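Local coordinates for type 4 fimbrial biogenesis protein PilY1 (Pseudomonas aeruginosa, PDB 3HX6) that primes type IV pilus assembly, supports twitching motility and adhesion to host cells, and probably regulates pilus retraction through calcium binding and release, at residues A145-G157 / F167-L180. The protein carries 3 engineered substitutions. Numbering follows the deposited sequence.
Sequences AFFGGAWHTVLIG and FALDVTDPANIKLL
The hydroxyl of Thr-172 works in both directions: its OG1 accepts the backbone N-H of Thr-153 at 2.7 Å, in a nearly straight bond (166°), and donates to Asp-170 OD1. That carboxylate oxygen is gripped a second time by the backbone N of Thr-172, which closes an Asx turn. Aspartate suits the position because its short side chain, with CG anti to the backbone N (chi1 -177°) and thus beside the carbonyl carbon, points the carboxylate toward the chain that follows, where OD1 meets the N and OG1 of Thr-172. The other oxygen, Asp-170 OD2, lies 3.0 Å from His-152 ND1, with ring and carboxylate planes almost perpendicular. At its far side the imidazole donates from NE2 to Phe-147 O, a carbonyl that also takes Ala-150 N from the opposite face of its plane, within the type I' turn whose two middle residues are glycines. His-152 CD2 lies over the centre of the Phe-147 ring, 3.3 Å above its plane, and Phe-147 CZ reaches Leu-180 CD1 at 3.9 Å.

Strands 150-158 and 165-170 are the two inner strands of a four-stranded antiparallel blade of the PilY1 beta-propeller, in its C-terminal domain. Leu-155 and Leu-169 exchange a pair of backbone bonds, Leu-169 N reaching Leu-155 O at 2.7 Å. Alternation then sorts the side chains. Val-154 and Ala-168 share one face, where Val-154 CG2 meets Leu-180 CD1 at 3.6 Å; Leu-155 and Leu-169 occupy the other and pack on Leu-97 of the neighbouring blade. Phe-167, on this second face, turns its CG between the backbone N and the carbonyl carbon (chi1 63°), laying the ring over Gly-157, whose CA sits 3.9 Å from the ring centroid. Glycine fits there, since a beta carbon would collide with CZ of the phenyl ring.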
ATOM      1  N   ALA A 145     -21.715   5.357  -1.368  1.00 15.19           N
ATOM      2  CA  ALA A 145     -22.975   4.810  -1.839  1.00 15.10           C
ATOM      3  C   ALA A 145     -23.505   5.678  -2.966  1.00 14.91           C
ATOM      4  O   ALA A 145     -23.137   6.841  -3.092  1.00 15.51           O
ATOM      5  CB  ALA A 145     -23.988   4.750  -0.692  1.00 12.18           C
ATOM      6  N   PHE A 146     -24.377   5.109  -3.781  1.00 16.02           N
ATOM      7  CA  PHE A 146     -24.942   5.837  -4.899  1.00 16.34           C
ATOM      8  C   PHE A 146     -26.439   6.028  -4.711  1.00 17.28           C
ATOM      9  O   PHE A 146     -27.167   5.068  -4.465  1.00 16.08           O
ATOM     10  CB  PHE A 146     -24.657   5.068  -6.191  1.00 17.01           C
ATOM     11  CG  PHE A 146     -25.024   5.809  -7.445  1.00 16.44           C
ATOM     12  CD1 PHE A 146     -26.260   5.615  -8.048  1.00 17.32           C
ATOM     13  CD2 PHE A 146     -24.109   6.669  -8.050  1.00 17.65           C
ATOM     14  CE1 PHE A 146     -26.583   6.261  -9.244  1.00 17.28           C
ATOM     15  CE2 PHE A 146     -24.418   7.322  -9.246  1.00 16.54           C
ATOM     16  CZ  PHE A 146     -25.657   7.116  -9.843  1.00 18.46           C
ATOM     17  N   PHE A 147     -26.885   7.278  -4.805  1.00 16.22           N
ATOM     18  CA  PHE A 147     -28.299   7.610  -4.690  1.00 17.51           C
ATOM     19  C   PHE A 147     -28.490   9.068  -5.112  1.00 18.57           C
ATOM     20  O   PHE A 147     -27.536   9.850  -5.131  1.00 18.63           O
ATOM     21  CB  PHE A 147     -28.803   7.356  -3.263  1.00 15.46           C
ATOM     22  CG  PHE A 147     -28.114   8.172  -2.211  1.00 17.77           C
ATOM     23  CD1 PHE A 147     -28.572   9.447  -1.889  1.00 17.93           C
ATOM     24  CD2 PHE A 147     -27.019   7.656  -1.518  1.00 18.07           C
ATOM     25  CE1 PHE A 147     -27.954  10.202  -0.889  1.00 16.33           C
ATOM     26  CE2 PHE A 147     -26.392   8.404  -0.514  1.00 19.05           C
ATOM     27  CZ  PHE A 147     -26.863   9.680  -0.200  1.00 19.24           C
ATOM     28  N   GLY A 148     -29.712   9.433  -5.475  1.00 19.18           N
ATOM     29  CA  GLY A 148     -29.941  10.793  -5.922  1.00 20.52           C
ATOM     30  C   GLY A 148     -29.143  11.021  -7.194  1.00 19.87           C
ATOM     31  O   GLY A 148     -28.781  12.149  -7.524  1.00 20.72           O
ATOM     32  N   GLY A 149     -28.853   9.929  -7.898  1.00 20.09           N
ATOM     33  CA  GLY A 149     -28.110  10.002  -9.143  1.00 17.62           C
ATOM     34  C   GLY A 149     -26.625  10.308  -9.024  1.00 19.94           C
ATOM     35  O   GLY A 149     -25.970  10.603 -10.024  1.00 18.97           O
ATOM     36  N   ALA A 150     -26.075  10.236  -7.817  1.00 18.34           N
ATOM     37  CA  ALA A 150     -24.658  10.522  -7.644  1.00 19.00           C
ATOM     38  C   ALA A 150     -24.009   9.725  -6.521  1.00 19.12           C
ATOM     39  O   ALA A 150     -24.687   9.125  -5.683  1.00 19.15           O
ATOM     40  CB  ALA A 150     -24.464  12.013  -7.391  1.00 19.66           C
ATOM     41  N   TRP A 151     -22.683   9.717  -6.521  1.00 17.97           N
ATOM     42  CA  TRP A 151     -21.932   9.034  -5.486  1.00 19.08           C
ATOM     43  C   TRP A 151     -21.817   9.967  -4.293  1.00 20.79           C
ATOM     44  O   TRP A 151     -21.711  11.180  -4.457  1.00 18.79           O
ATOM     45  CB  TRP A 151     -20.538   8.657  -5.988  1.00 19.02           C
ATOM     46  CG  TRP A 151     -20.560   7.483  -6.898  1.00 17.02           C
ATOM     47  CD1 TRP A 151     -20.568   7.498  -8.258  1.00 14.84           C
ATOM     48  CD2 TRP A 151     -20.634   6.111  -6.506  1.00 15.68           C
ATOM     49  NE1 TRP A 151     -20.643   6.215  -8.744  1.00 15.44           N
ATOM     50  CE2 TRP A 151     -20.686   5.344  -7.688  1.00 15.57           C
ATOM     51  CE3 TRP A 151     -20.665   5.455  -5.268  1.00 16.37           C
ATOM     52  CZ2 TRP A 151     -20.768   3.947  -7.673  1.00 15.85           C
ATOM     53  CZ3 TRP A 151     -20.748   4.060  -5.251  1.00 13.85           C
ATOM     54  CH2 TRP A 151     -20.798   3.326  -6.448  1.00 15.71           C
ATOM     55  N   HIS A 152     -21.856   9.391  -3.097  1.00 20.01           N
ATOM     56  CA  HIS A 152     -21.751  10.147  -1.853  1.00 21.39           C
ATOM     57  C   HIS A 152     -20.963   9.282  -0.897  1.00 21.95           C
ATOM     58  O   HIS A 152     -20.812   8.075  -1.120  1.00 23.11           O
ATOM     59  CB  HIS A 152     -23.121  10.355  -1.199  1.00 22.95           C
ATOM     60  CG  HIS A 152     -24.149  10.957  -2.100  1.00 26.24           C
ATOM     61  ND1 HIS A 152     -24.397  12.312  -2.144  1.00 28.00           N
ATOM     62  CD2 HIS A 152     -24.998  10.387  -2.988  1.00 26.35           C
ATOM     63  CE1 HIS A 152     -25.355  12.550  -3.021  1.00 28.34           C
ATOM     64  NE2 HIS A 152     -25.737  11.401  -3.547  1.00 27.01           N
ATOM     65  N   THR A 153     -20.455   9.901   0.161  1.00 19.63           N
ATOM     66  CA  THR A 153     -19.769   9.158   1.201  1.00 20.07           C
ATOM     67  C   THR A 153     -20.744   9.340   2.349  1.00 20.27           C
ATOM     68  O   THR A 153     -21.094  10.468   2.710  1.00 19.51           O
ATOM     69  CB  THR A 153     -18.407   9.754   1.580  1.00 21.23           C
ATOM     70  OG1 THR A 153     -17.516   9.669   0.461  1.00 21.08           O
ATOM     71  CG2 THR A 153     -17.811   8.971   2.743  1.00 20.94           C
ATOM     72  N   VAL A 154     -21.220   8.232   2.897  1.00 18.77           N
ATOM     73  CA  VAL A 154     -22.186   8.310   3.976  1.00 19.54           C
ATOM     74  C   VAL A 154     -21.619   7.773   5.279  1.00 18.30           C
ATOM     75  O   VAL A 154     -20.620   7.058   5.288  1.00 15.91           O
ATOM     76  CB  VAL A 154     -23.471   7.520   3.616  1.00 21.52           C
ATOM     77  CG1 VAL A 154     -23.174   6.018   3.585  1.00 19.62           C
ATOM     78  CG2 VAL A 154     -24.568   7.821   4.616  1.00 26.75           C
ATOM     79  N   LEU A 155     -22.265   8.143   6.377  1.00 16.79           N
ATOM     80  CA  LEU A 155     -21.876   7.696   7.701  1.00 17.89           C
ATOM     81  C   LEU A 155     -23.156   7.231   8.380  1.00 16.85           C
ATOM     82  O   LEU A 155     -24.133   7.968   8.446  1.00 15.63           O
ATOM     83  CB  LEU A 155     -21.228   8.842   8.497  1.00 18.72           C
ATOM     84  CG  LEU A 155     -20.813   8.533   9.942  1.00 20.39           C
ATOM     85  CD1 LEU A 155     -19.765   9.529  10.411  1.00 21.61           C
ATOM     86  CD2 LEU A 155     -22.034   8.565  10.845  1.00 19.25           C
ATOM     87  N   ILE A 156     -23.156   5.990   8.850  1.00 16.67           N
ATOM     88  CA  ILE A 156     -24.317   5.449   9.524  1.00 18.66           C
ATOM     89  C   ILE A 156     -23.984   5.287  11.006  1.00 18.93           C
ATOM     90  O   ILE A 156     -23.004   4.640  11.367  1.00 19.61           O
ATOM     91  CB  ILE A 156     -24.747   4.086   8.911  1.00 18.56           C
ATOM     92  CG1 ILE A 156     -25.208   4.284   7.459  1.00 23.11           C
ATOM     93  CG2 ILE A 156     -25.921   3.507   9.686  1.00 16.98           C
ATOM     94  CD1 ILE A 156     -24.123   4.629   6.498  1.00 25.49           C
ATOM     95  N   GLY A 157     -24.791   5.907  11.857  1.00 19.20           N
ATOM     96  CA  GLY A 157     -24.558   5.819  13.288  1.00 20.55           C
ATOM     97  C   GLY A 157     -25.793   5.330  14.009  1.00 20.34           C
ATOM     98  O   GLY A 157     -26.814   5.073  13.381  1.00 20.43           O
ATOM     99  N   PHE A 167     -29.270   6.507  12.342  1.00 20.67           N
ATOM    100  CA  PHE A 167     -29.214   7.726  11.562  1.00 21.64           C
ATOM    101  C   PHE A 167     -28.107   7.618  10.524  1.00 21.53           C
ATOM    102  O   PHE A 167     -27.163   6.835  10.674  1.00 20.74           O
ATOM    103  CB  PHE A 167     -29.027   8.976  12.442  1.00 21.08           C
ATOM    104  CG  PHE A 167     -27.736   9.014  13.204  1.00 21.69           C
ATOM    105  CD1 PHE A 167     -27.678   8.581  14.527  1.00 20.94           C
ATOM    106  CD2 PHE A 167     -26.579   9.512  12.608  1.00 21.78           C
ATOM    107  CE1 PHE A 167     -26.481   8.647  15.250  1.00 21.67           C
ATOM    108  CE2 PHE A 167     -25.382   9.582  13.317  1.00 21.77           C
ATOM    109  CZ  PHE A 167     -25.331   9.149  14.642  1.00 21.77           C
ATOM    110  N   ALA A 168     -28.252   8.390   9.454  1.00 18.93           N
ATOM    111  CA  ALA A 168     -27.278   8.396   8.380  1.00 20.80           C
ATOM    112  C   ALA A 168     -26.953   9.839   8.044  1.00 21.19           C
ATOM    113  O   ALA A 168     -27.840  10.687   7.998  1.00 23.01           O
ATOM    114  CB  ALA A 168     -27.846   7.681   7.150  1.00 20.19           C
ATOM    115  N   LEU A 169     -25.675  10.125   7.838  1.00 20.41           N
ATOM    116  CA  LEU A 169     -25.266  11.471   7.485  1.00 23.15           C
ATOM    117  C   LEU A 169     -24.553  11.401   6.145  1.00 24.15           C
ATOM    118  O   LEU A 169     -23.934  10.383   5.819  1.00 22.56           O
ATOM    119  CB  LEU A 169     -24.303  12.042   8.536  1.00 22.17           C
ATOM    120  CG  LEU A 169     -24.760  12.033  10.001  1.00 20.83           C
ATOM    121  CD1 LEU A 169     -23.630  12.543  10.896  1.00 20.75           C
ATOM    122  CD2 LEU A 169     -26.001  12.884  10.160  1.00 21.24           C
ATOM    123  N   ASP A 170     -24.671  12.467   5.358  1.00 24.47           N
ATOM    124  CA  ASP A 170     -23.982  12.541   4.079  1.00 25.74           C
ATOM    125  C   ASP A 170     -22.697  13.249   4.468  1.00 26.64           C
ATOM    126  O   ASP A 170     -22.709  14.435   4.789  1.00 27.20           O
ATOM    127  CB  ASP A 170     -24.749  13.397   3.070  1.00 26.39           C
ATOM    128  CG  ASP A 170     -24.071  13.433   1.710  1.00 27.84           C
ATOM    129  OD1 ASP A 170     -22.824  13.530   1.666  1.00 28.25           O
ATOM    130  OD2 ASP A 170     -24.780  13.371   0.686  1.00 32.62           O
ATOM    131  N   VAL A 171     -21.595  12.517   4.449  1.00 27.02           N
ATOM    132  CA  VAL A 171     -20.314  13.068   4.852  1.00 27.29           C
ATOM    133  C   VAL A 171     -19.341  13.282   3.682  1.00 27.81           C
ATOM    134  O   VAL A 171     -18.129  13.409   3.868  1.00 28.33           O
ATOM    135  CB  VAL A 171     -19.709  12.145   5.947  1.00 29.02           C
ATOM    136  CG1 VAL A 171     -18.602  11.267   5.377  1.00 26.16           C
ATOM    137  CG2 VAL A 171     -19.250  12.974   7.115  1.00 31.29           C
ATOM    138  N   THR A 172     -19.888  13.341   2.474  1.00 29.63           N
ATOM    139  CA  THR A 172     -19.085  13.541   1.271  1.00 31.54           C
ATOM    140  C   THR A 172     -18.262  14.826   1.372  1.00 33.40           C
ATOM    141  O   THR A 172     -17.091  14.855   1.003  1.00 33.16           O
ATOM    142  CB  THR A 172     -19.980  13.633   0.027  1.00 31.46           C
ATOM    143  OG1 THR A 172     -20.904  12.538   0.024  1.00 30.74           O
ATOM    144  CG2 THR A 172     -19.136  13.593  -1.241  1.00 29.50           C
ATOM    145  N   ASP A 173     -18.887  15.887   1.871  1.00 35.89           N
ATOM    146  CA  ASP A 173     -18.211  17.171   2.028  1.00 37.53           C
ATOM    147  C   ASP A 173     -18.137  17.516   3.514  1.00 38.32           C
ATOM    148  O   ASP A 173     -19.126  17.941   4.113  1.00 39.39           O
ATOM    149  CB  ASP A 173     -18.972  18.260   1.257  1.00 37.57           C
ATOM    150  CG  ASP A 173     -18.333  19.644   1.393  1.00 39.93           C
ATOM    151  OD1 ASP A 173     -17.123  19.733   1.698  1.00 36.43           O
ATOM    152  OD2 ASP A 173     -19.049  20.647   1.177  1.00 40.07           O
ATOM    153  N   PRO A 174     -16.957  17.329   4.126  1.00 38.32           N
ATOM    154  CA  PRO A 174     -16.765  17.621   5.552  1.00 40.34           C
ATOM    155  C   PRO A 174     -17.195  19.031   5.942  1.00 41.30           C
ATOM    156  O   PRO A 174     -17.649  19.266   7.063  1.00 42.09           O
ATOM    157  CB  PRO A 174     -15.268  17.384   5.758  1.00 38.83           C
ATOM    158  CG  PRO A 174     -14.685  17.684   4.410  1.00 39.62           C
ATOM    159  CD  PRO A 174     -15.669  17.017   3.482  1.00 39.05           C
ATOM    160  N   ALA A 175     -17.058  19.964   5.007  1.00 41.48           N
ATOM    161  CA  ALA A 175     -17.430  21.348   5.254  1.00 41.74           C
ATOM    162  C   ALA A 175     -18.939  21.521   5.145  1.00 42.39           C
ATOM    163  O   ALA A 175     -19.478  22.576   5.476  1.00 43.48           O
ATOM    164  CB  ALA A 175     -16.724  22.261   4.259  1.00 43.02           C
ATOM    165  N   ASN A 176     -19.624  20.483   4.679  1.00 42.21           N
ATOM    166  CA  ASN A 176     -21.069  20.554   4.542  1.00 41.31           C
ATOM    167  C   ASN A 176     -21.730  19.204   4.761  1.00 40.85           C
ATOM    168  O   ASN A 176     -22.228  18.579   3.824  1.00 41.11           O
ATOM    169  CB  ASN A 176     -21.444  21.102   3.166  1.00 43.37           C
ATOM    170  CG  ASN A 176     -22.934  21.311   3.013  1.00 45.32           C
ATOM    171  OD1 ASN A 176     -23.568  21.982   3.830  1.00 46.30           O
ATOM    172  ND2 ASN A 176     -23.505  20.738   1.959  1.00 48.47           N
ATOM    173  N   ILE A 177     -21.729  18.763   6.015  1.00 39.73           N
ATOM    174  CA  ILE A 177     -22.333  17.496   6.399  1.00 37.06           C
ATOM    175  C   ILE A 177     -23.842  17.673   6.502  1.00 37.44           C
ATOM    176  O   ILE A 177     -24.320  18.635   7.106  1.00 37.48           O
ATOM    177  CB  ILE A 177     -21.777  17.026   7.754  1.00 37.88           C
ATOM    178  CG1 ILE A 177     -20.276  16.778   7.619  1.00 35.96           C
ATOM    179  CG2 ILE A 177     -22.513  15.773   8.228  1.00 35.98           C
ATOM    180  CD1 ILE A 177     -19.598  16.383   8.905  1.00 40.07           C
ATOM    181  N   LYS A 178     -24.588  16.747   5.908  1.00 34.56           N
ATOM    182  CA  LYS A 178     -26.043  16.816   5.932  1.00 34.96           C
ATOM    183  C   LYS A 178     -26.673  15.606   6.611  1.00 32.84           C
ATOM    184  O   LYS A 178     -26.087  14.525   6.649  1.00 32.54           O
ATOM    185  CB  LYS A 178     -26.595  16.923   4.507  1.00 36.09           C
ATOM    186  CG  LYS A 178     -26.097  18.124   3.727  1.00 40.77           C
ATOM    187  CD  LYS A 178     -26.806  18.243   2.387  1.00 42.49           C
ATOM    188  CE  LYS A 178     -26.450  19.544   1.685  1.00 45.60           C
ATOM    189  NZ  LYS A 178     -27.165  19.694   0.385  1.00 46.39           N
ATOM    190  N   LEU A 179     -27.872  15.802   7.148  1.00 31.41           N
ATOM    191  CA  LEU A 179     -28.609  14.731   7.802  1.00 31.34           C
ATOM    192  C   LEU A 179     -29.522  14.086   6.765  1.00 30.40           C
ATOM    193  O   LEU A 179     -30.462  14.722   6.282  1.00 30.93           O
ATOM    194  CB  LEU A 179     -29.457  15.284   8.950  1.00 29.58           C
ATOM    195  CG  LEU A 179     -30.458  14.294   9.552  1.00 32.06           C
ATOM    196  CD1 LEU A 179     -29.721  13.067  10.071  1.00 32.06           C
ATOM    197  CD2 LEU A 179     -31.241  14.965  10.672  1.00 32.77           C
ATOM    198  N   LEU A 180     -29.243  12.831   6.418  1.00 27.71           N
ATOM    199  CA  LEU A 180     -30.055  12.123   5.436  1.00 25.37           C
ATOM    200  C   LEU A 180     -31.353  11.639   6.064  1.00 25.93           C
ATOM    201  O   LEU A 180     -32.435  11.847   5.514  1.00 28.29           O
ATOM    202  CB  LEU A 180     -29.278  10.938   4.863  1.00 25.04           C
ATOM    203  CG  LEU A 180     -28.079  11.312   3.988  1.00 25.29           C
ATOM    204  CD1 LEU A 180     -27.263  10.071   3.664  1.00 22.66           C
ATOM    205  CD2 LEU A 180     -28.574  11.991   2.716  1.00 24.76           C
TER
HETATM  206  O   HOH W   1     -22.814  14.717  -1.360  1.00 51.79           O